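Local coordinates for protein histone-lysine N-methyltransferase family member SUVH9 (Arabidopsis thaliana, PDB 4NJ5) that acts in gene silencing and, lacking methyltransferase activity itself, may bind methylated DNA and recruit RNA polymerase V to chromatin, at residues Arg17-Met28 / Arg420-Val430. Numbering follows the deposited sequence.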
loop_
_atom_site.group_PDB
_atom_site.type_symbol
_atom_site.label_atom_id
_atom_site.label_comp_id
_atom_site.label_asym_id
_atom_site.label_seq_id
_atom_site.Cartn_x
_atom_site.Cartn_y
_atom_site.Cartn_z
ATOM N N ARG A 17 -12.182 2.012 2.697
ATOM C CA ARG A 17 -10.968 2.519 3.330
ATOM C C ARG A 17 -10.887 2.069 4.795
ATOM O O ARG A 17 -9.893 1.460 5.224
ATOM C CB ARG A 17 -10.925 4.044 3.225
ATOM C CG ARG A 17 -9.594 4.665 3.591
ATOM C CD ARG A 17 -9.571 6.155 3.265
ATOM N NE ARG A 17 -10.421 6.946 4.151
ATOM C CZ ARG A 17 -10.038 7.399 5.340
ATOM N NH1 ARG A 17 -8.820 7.131 5.790
ATOM N NH2 ARG A 17 -10.871 8.116 6.083
ATOM N N LYS A 18 -11.946 2.350 5.548
ATOM C CA LYS A 18 -12.017 1.936 6.951
ATOM C C LYS A 18 -11.875 0.417 7.124
ATOM O O LYS A 18 -11.195 -0.062 8.045
ATOM C CB LYS A 18 -13.324 2.414 7.589
ATOM C CG LYS A 18 -13.397 3.915 7.825
ATOM C CD LYS A 18 -12.417 4.343 8.906
ATOM C CE LYS A 18 -12.427 5.853 9.104
ATOM N NZ LYS A 18 -13.760 6.359 9.543
ATOM N N THR A 19 -12.514 -0.335 6.234
ATOM C CA THR A 19 -12.450 -1.786 6.314
ATOM C C THR A 19 -11.016 -2.273 6.150
ATOM O O THR A 19 -10.549 -3.121 6.915
ATOM C CB THR A 19 -13.339 -2.472 5.255
ATOM O OG1 THR A 19 -14.690 -2.011 5.386
ATOM C CG2 THR A 19 -13.302 -3.983 5.440
ATOM N N ARG A 20 -10.316 -1.732 5.160
ATOM C CA ARG A 20 -8.943 -2.151 4.908
ATOM C C ARG A 20 -8.023 -1.768 6.064
ATOM O O ARG A 20 -7.124 -2.535 6.439
ATOM C CB ARG A 20 -8.432 -1.602 3.572
ATOM C CG ARG A 20 -9.180 -2.172 2.366
ATOM C CD ARG A 20 -8.380 -2.053 1.077
ATOM N NE ARG A 20 -7.196 -2.912 1.079
ATOM C CZ ARG A 20 -6.438 -3.141 0.010
ATOM N NH1 ARG A 20 -6.743 -2.582 -1.154
ATOM N NH2 ARG A 20 -5.381 -3.935 0.101
ATOM N N MET A 21 -8.266 -0.593 6.641
ATOM C CA MET A 21 -7.500 -0.167 7.812
ATOM C C MET A 21 -7.666 -1.144 8.975
ATOM O O MET A 21 -6.686 -1.521 9.640
ATOM C CB MET A 21 -7.909 1.238 8.241
ATOM C CG MET A 21 -6.961 2.322 7.783
ATOM S SD MET A 21 -7.305 3.868 8.637
ATOM C CE MET A 21 -8.892 4.280 7.916
ATOM N N ILE A 22 -8.908 -1.557 9.213
ATOM C CA ILE A 22 -9.181 -2.554 10.240
ATOM C C ILE A 22 -8.469 -3.870 9.941
ATOM O O ILE A 22 -7.796 -4.429 10.810
ATOM C CB ILE A 22 -10.689 -2.817 10.402
ATOM C CG1 ILE A 22 -11.371 -1.616 11.061
ATOM C CG2 ILE A 22 -10.926 -4.070 11.233
ATOM C CD1 ILE A 22 -12.846 -1.835 11.345
ATOM N N TYR A 23 -8.606 -4.356 8.710
ATOM C CA TYR A 23 -7.993 -5.630 8.335
ATOM C C TYR A 23 -6.477 -5.644 8.563
ATOM O O TYR A 23 -5.953 -6.510 9.274
ATOM C CB TYR A 23 -8.327 -5.998 6.886
ATOM C CG TYR A 23 -7.717 -7.309 6.443
ATOM C CD1 TYR A 23 -8.300 -8.523 6.788
ATOM C CD2 TYR A 23 -6.560 -7.332 5.681
ATOM C CE1 TYR A 23 -7.744 -9.722 6.387
ATOM C CE2 TYR A 23 -5.994 -8.527 5.278
ATOM C CZ TYR A 23 -6.590 -9.718 5.632
ATOM O OH TYR A 23 -6.026 -10.904 5.229
ATOM N N ASP A 24 -5.780 -4.675 7.976
ATOM C CA ASP A 24 -4.326 -4.620 8.113
ATOM C C ASP A 24 -3.858 -4.379 9.555
ATOM O O ASP A 24 -2.850 -4.956 9.990
ATOM C CB ASP A 24 -3.718 -3.596 7.147
ATOM C CG ASP A 24 -3.621 -4.127 5.725
ATOM O OD1 ASP A 24 -3.303 -5.324 5.560
ATOM O OD2 ASP A 24 -3.864 -3.351 4.774
ATOM N N SER A 25 -4.590 -3.547 10.299
ATOM C CA SER A 25 -4.266 -3.350 11.711
ATOM C C SER A 25 -4.390 -4.654 12.497
ATOM O O SER A 25 -3.529 -4.979 13.319
ATOM C CB SER A 25 -5.159 -2.281 12.337
ATOM O OG SER A 25 -4.942 -1.029 11.720
ATOM N N LEU A 26 -5.464 -5.394 12.235
ATOM C CA LEU A 26 -5.708 -6.669 12.904
ATOM C C LEU A 26 -4.598 -7.674 12.594
ATOM O O LEU A 26 -4.048 -8.303 13.508
ATOM C CB LEU A 26 -7.061 -7.242 12.485
ATOM C CG LEU A 26 -7.921 -7.944 13.537
ATOM C CD1 LEU A 26 -8.856 -8.925 12.846
ATOM C CD2 LEU A 26 -7.080 -8.657 14.589
ATOM N N ARG A 27 -4.286 -7.830 11.309
ATOM C CA ARG A 27 -3.168 -8.676 10.901
ATOM C C ARG A 27 -1.919 -8.327 11.693
ATOM O O ARG A 27 -1.308 -9.194 12.326
ATOM C CB ARG A 27 -2.862 -8.499 9.415
ATOM C CG ARG A 27 -3.589 -9.438 8.481
ATOM C CD ARG A 27 -2.862 -9.521 7.142
ATOM N NE ARG A 27 -2.414 -8.210 6.673
ATOM C CZ ARG A 27 -1.147 -7.803 6.675
ATOM N NH1 ARG A 27 -0.190 -8.609 7.120
ATOM N NH2 ARG A 27 -0.838 -6.590 6.233
ATOM N N MET A 28 -1.553 -7.049 11.659
ATOM C CA MET A 28 -0.345 -6.597 12.338
ATOM C C MET A 28 -0.386 -6.913 13.833
ATOM O O MET A 28 0.634 -7.257 14.430
ATOM C CB MET A 28 -0.112 -5.104 12.091
ATOM C CG MET A 28 0.306 -4.791 10.658
ATOM S SD MET A 28 0.428 -3.026 10.317
ATOM C CE MET A 28 1.695 -2.547 11.495
ATOM N N ARG A 420 -6.863 12.171 8.677
ATOM C CA ARG A 420 -7.697 11.263 7.894
ATOM C C ARG A 420 -7.467 9.800 8.278
ATOM O O ARG A 420 -8.381 8.976 8.211
ATOM C CB ARG A 420 -7.451 11.472 6.395
ATOM C CG ARG A 420 -7.816 10.279 5.529
ATOM C CD ARG A 420 -8.572 10.693 4.282
ATOM N NE ARG A 420 -7.856 10.326 3.065
ATOM C CZ ARG A 420 -8.445 9.889 1.958
ATOM N NH1 ARG A 420 -7.715 9.581 0.896
ATOM N NH2 ARG A 420 -9.762 9.759 1.912
ATOM N N TRP A 421 -6.248 9.487 8.702
ATOM C CA TRP A 421 -5.873 8.106 8.968
ATOM C C TRP A 421 -5.590 7.850 10.443
ATOM O O TRP A 421 -4.793 6.976 10.779
ATOM C CB TRP A 421 -4.649 7.734 8.130
ATOM C CG TRP A 421 -4.804 8.059 6.685
ATOM C CD1 TRP A 421 -4.503 9.242 6.076
ATOM C CD2 TRP A 421 -5.315 7.199 5.661
ATOM N NE1 TRP A 421 -4.784 9.167 4.733
ATOM C CE2 TRP A 421 -5.287 7.923 4.452
ATOM C CE3 TRP A 421 -5.788 5.882 5.647
ATOM C CZ2 TRP A 421 -5.712 7.379 3.243
ATOM C CZ3 TRP A 421 -6.212 5.344 4.446
ATOM C CH2 TRP A 421 -6.170 6.090 3.262
ATOM N N GLU A 422 -6.243 8.598 11.324
ATOM C CA GLU A 422 -6.001 8.429 12.755
ATOM C C GLU A 422 -6.551 7.120 13.323
ATOM O O GLU A 422 -6.170 6.702 14.413
ATOM C CB GLU A 422 -6.482 9.654 13.546
ATOM C CG GLU A 422 -5.548 10.851 13.418
ATOM C CD GLU A 422 -5.999 12.058 14.218
ATOM O OE1 GLU A 422 -7.024 11.963 14.921
ATOM O OE2 GLU A 422 -5.326 13.108 14.141
ATOM N N ASP A 423 -7.438 6.476 12.573
ATOM C CA ASP A 423 -7.996 5.189 12.987
ATOM C C ASP A 423 -7.061 4.022 12.670
ATOM O O ASP A 423 -7.393 2.864 12.914
ATOM C CB ASP A 423 -9.364 4.955 12.346
ATOM C CG ASP A 423 -10.430 5.872 12.906
ATOM O OD1 ASP A 423 -10.222 6.430 14.010
ATOM O OD2 ASP A 423 -11.483 6.025 12.254
ATOM N N TRP A 424 -5.896 4.332 12.115
ATOM C CA TRP A 424 -4.879 3.321 11.831
ATOM C C TRP A 424 -4.387 2.687 13.131
ATOM O O TRP A 424 -3.949 3.381 14.048
ATOM C CB TRP A 424 -3.722 3.954 11.055
ATOM C CG TRP A 424 -2.589 3.033 10.761
ATOM C CD1 TRP A 424 -1.307 3.143 11.214
ATOM C CD2 TRP A 424 -2.627 1.856 9.944
ATOM N NE1 TRP A 424 -0.543 2.107 10.730
ATOM C CE2 TRP A 424 -1.329 1.304 9.948
ATOM C CE3 TRP A 424 -3.630 1.217 9.210
ATOM C CZ2 TRP A 424 -1.009 0.141 9.246
ATOM C CZ3 TRP A 424 -3.312 0.063 8.515
ATOM C CH2 TRP A 424 -2.012 -0.462 8.539
ATOM N N GLY A 425 -4.491 1.365 13.218
ATOM C CA GLY A 425 -4.112 0.656 14.428
ATOM C C GLY A 425 -5.264 0.433 15.396
ATOM O O GLY A 425 -5.117 -0.279 16.389
ATOM N N ASP A 426 -6.411 1.044 15.109
ATOM C CA ASP A 426 -7.599 0.890 15.948
ATOM C C ASP A 426 -8.234 -0.480 15.715
ATOM O O ASP A 426 -8.580 -0.832 14.593
ATOM C CB ASP A 426 -8.612 2.012 15.671
ATOM C CG ASP A 426 -9.761 2.047 16.680
ATOM O OD1 ASP A 426 -10.273 0.977 17.060
ATOM O OD2 ASP A 426 -10.157 3.156 17.094
ATOM N N LEU A 427 -8.393 -1.239 16.793
ATOM C CA LEU A 427 -8.965 -2.576 16.725
ATOM C C LEU A 427 -10.247 -2.660 17.535
ATOM O O LEU A 427 -10.715 -3.756 17.858
ATOM C CB LEU A 427 -7.966 -3.593 17.272
ATOM C CG LEU A 427 -6.585 -3.594 16.621
ATOM C CD1 LEU A 427 -5.641 -4.484 17.405
ATOM C CD2 LEU A 427 -6.700 -4.055 15.184
ATOM N N SER A 428 -10.811 -1.504 17.870
ATOM C CA SER A 428 -11.973 -1.456 18.754
ATOM C C SER A 428 -13.236 -2.049 18.126
ATOM O O SER A 428 -14.189 -2.359 18.838
ATOM C CB SER A 428 -12.240 -0.025 19.228
ATOM O OG SER A 428 -12.825 0.748 18.192
ATOM N N GLN A 429 -13.248 -2.198 16.802
ATOM C CA GLN A 429 -14.398 -2.783 16.118
ATOM C C GLN A 429 -14.293 -4.303 16.041
ATOM O O GLN A 429 -15.257 -4.983 15.692
ATOM C CB GLN A 429 -14.581 -2.176 14.720
ATOM C CG GLN A 429 -14.829 -0.676 14.686
ATOM C CD GLN A 429 -15.808 -0.255 13.597
ATOM O OE1 GLN A 429 -16.723 -1.001 13.249
ATOM N NE2 GLN A 429 -15.618 0.950 13.059
ATOM N N VAL A 430 -13.114 -4.820 16.372
ATOM C CA VAL A 430 -12.865 -6.257 16.368
ATOM C C VAL A 430 -12.711 -6.775 17.800
ATOM O O VAL A 430 -13.268 -7.815 18.166
ATOM C CB VAL A 430 -11.606 -6.605 15.539
ATOM C CG1 VAL A 430 -11.021 -7.947 15.949
ATOM C CG2 VAL A 430 -11.924 -6.570 14.048
HETATM O O HOH W 1 -13.292 7.727 11.757
#
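R17 and W421 meet in a cation-pi contact where the long N-terminal helix 8-35 docks on a SET-domain loop, which runs along it through a type I turn (W421 to W424) and a type II turn (D423 to D426). The R17 guanidinium stands nearly upright on the indole, planes 83° apart, with NH1 over one face and CZ 4.5 Å from the six-membered ring's centroid. R17 CG lies anti to the backbone N (chi1 -168°), laying CG and CD along the same ring; R17 NH1 also donates to R420 O at 3.1 Å, from above the carbonyl plane. The R420 chain covers a guanidinium face, while E14 binds R17 NH2 and D466 takes R420 NH2. A methionine here would probably leave R420 O without this donor and E14 without its salt-bridge partner. M21 wedges between the two tryptophans: SD meets the W421 edge, and CG reaches the W424 edge, 3.8 Å from CE3. W424, its NE1 tied to L330 O, has M28 SD 3.6 Å from CZ2. Farther along, L26 CD1 packs on V430 CG1 at 3.9 Å; toward the other end, K18 NZ and D423 OD2 form a salt bridge that a water molecule also spans. S25 OG sits over a W424 face, donating to M21 O at 2.8 Å and accepting from G425 N at 2.9 Å.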